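Side-chain contact in transcription factor SPN1 (Saccharomyces cerevisiae, PDB 3NFQ), which takes part in regulating RNA polymerase II transcription, associates with Spt6, and may act in transcription both during and after recruitment of the TATA-binding protein: residues Ser92-Ser95 with Phe96-Lys100. Sequence-based numbering, arbitrary orientation.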
loop_
_atom_site.group_PDB
_atom_site.type_symbol
_atom_site.label_atom_id
_atom_site.label_comp_id
_atom_site.label_asym_id
_atom_site.label_seq_id
_atom_site.Cartn_x
_atom_site.Cartn_y
_atom_site.Cartn_z
ATOM N N SER A 92 3.646 7.521 13.081
ATOM C CA SER A 92 4.563 6.403 12.823
ATOM C C SER A 92 4.177 5.618 11.557
ATOM O O SER A 92 3.012 5.590 11.133
ATOM C CB SER A 92 4.660 5.510 14.036
ATOM O OG SER A 92 3.447 4.833 14.186
ATOM N N LEU A 93 5.178 4.965 10.968
ATOM C CA LEU A 93 5.049 4.396 9.665
ATOM C C LEU A 93 5.238 2.872 9.716
ATOM O O LEU A 93 5.768 2.354 10.709
ATOM C CB LEU A 93 6.111 5.043 8.781
ATOM C CG LEU A 93 5.796 6.521 8.532
ATOM C CD1 LEU A 93 6.990 7.121 7.910
ATOM C CD2 LEU A 93 4.504 6.612 7.650
ATOM N N PRO A 94 4.798 2.160 8.674
ATOM C CA PRO A 94 5.155 0.712 8.685
ATOM C C PRO A 94 6.646 0.545 8.544
ATOM O O PRO A 94 7.393 1.503 8.363
ATOM C CB PRO A 94 4.439 0.163 7.454
ATOM C CG PRO A 94 4.358 1.423 6.468
ATOM C CD PRO A 94 4.073 2.559 7.447
ATOM N N SER A 95 7.103 -0.717 8.542
ATOM C CA SER A 95 8.504 -0.938 8.492
ATOM C C SER A 95 9.070 -0.487 7.151
ATOM O O SER A 95 8.344 -0.392 6.133
ATOM C CB SER A 95 8.725 -2.458 8.640
ATOM O OG SER A 95 8.236 -3.155 7.511
ATOM N N PHE A 96 10.391 -0.286 7.132
ATOM C CA PHE A 96 11.092 0.048 5.937
ATOM C C PHE A 96 10.833 -0.988 4.841
ATOM O O PHE A 96 10.662 -0.639 3.673
ATOM C CB PHE A 96 12.616 0.092 6.195
ATOM C CG PHE A 96 13.405 0.500 4.978
ATOM C CD1 PHE A 96 13.385 1.810 4.547
ATOM C CD2 PHE A 96 14.119 -0.431 4.218
ATOM C CE1 PHE A 96 14.124 2.227 3.429
ATOM C CE2 PHE A 96 14.820 -0.017 3.055
ATOM C CZ PHE A 96 14.831 1.329 2.676
ATOM N N GLU A 97 10.852 -2.279 5.208
ATOM C CA GLU A 97 10.627 -3.320 4.216
ATOM C C GLU A 97 9.273 -3.258 3.520
ATOM O O GLU A 97 9.188 -3.468 2.315
ATOM C CB GLU A 97 10.761 -4.699 4.891
ATOM C CG GLU A 97 12.230 -4.974 5.284
ATOM C CD GLU A 97 12.751 -4.168 6.495
ATOM O OE1 GLU A 97 11.960 -3.802 7.404
ATOM O OE2 GLU A 97 13.983 -3.950 6.540
ATOM N N ILE A 98 8.226 -2.911 4.277
ATOM C CA ILE A 98 6.900 -2.707 3.682
ATOM C C ILE A 98 6.883 -1.442 2.783
ATOM O O ILE A 98 6.338 -1.452 1.671
ATOM C CB ILE A 98 5.815 -2.651 4.767
ATOM C CG1 ILE A 98 5.428 -4.060 5.203
ATOM C CG2 ILE A 98 4.496 -1.843 4.208
ATOM C CD1 ILE A 98 4.799 -4.088 6.541
ATOM N N GLN A 99 7.496 -0.357 3.256
ATOM C CA GLN A 99 7.521 0.871 2.454
ATOM C C GLN A 99 8.244 0.626 1.144
ATOM O O GLN A 99 7.731 0.925 0.090
ATOM C CB GLN A 99 8.229 1.995 3.185
ATOM C CG GLN A 99 7.609 2.437 4.539
ATOM C CD GLN A 99 8.434 3.518 5.210
ATOM O OE1 GLN A 99 8.923 4.425 4.548
ATOM N NE2 GLN A 99 8.579 3.445 6.528
ATOM N N LYS A 100 9.436 0.056 1.227
ATOM C CA LYS A 100 10.248 -0.119 0.039
ATOM C C LYS A 100 9.624 -1.118 -0.942
ATOM O O LYS A 100 9.610 -0.895 -2.166
ATOM C CB LYS A 100 11.631 -0.597 0.454
ATOM C CG LYS A 100 12.538 -0.525 -0.725
ATOM C CD LYS A 100 13.862 -1.217 -0.432
ATOM C CE LYS A 100 14.808 -0.889 -1.584
ATOM N NZ LYS A 100 16.186 -1.244 -1.164
HETATM O O HOH W 1 9.763 -5.513 8.515
#
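Ser95 OG is gripped from two directions: the backbone N-H of Ile98 donates to it over 3.2 Å, and a water lies 3.0 Å from the same OG. This is an N-cap, with the serine hydroxyl accepting from an amide of the first helical turn, as an N-cap side chain does. A chi1 of 68° sets OG between the backbone N and the carbonyl carbon, turned to the start of helix 96-107. The same water donates to Glu97 OE1, whose chain bends at chi2 and brings the carboxylate back toward the cap. The carbonyl oxygen of the same serine accepts from Gln99 N at 3.0 Å, the first i to i+4 bond of the helix. The Gln99 side chain adds a second bond, NE2 to Pro94 O at 2.9 Å and nearly straight (167°). That oxygen lies in the glutamine's amide plane, though NE2 stands 31° out of the carbonyl plane. With an alanine here, Pro94 O would probably lose its amide donor and the loop leading into the helix be freer to shift. The Pro94 ring crosses the Ile98 side chain at about a right angle, CB to CG2 3.8 Å, and its CG meets Gln99 CG. Within the TFIIS N-terminal-like helical domain, Leu93, Pro94 and Gln99 pack on Tyr128 of helix 121-130, Phe96 on Leu138 of helix 136-149, and Ile98 on Val53 of helix 51-63.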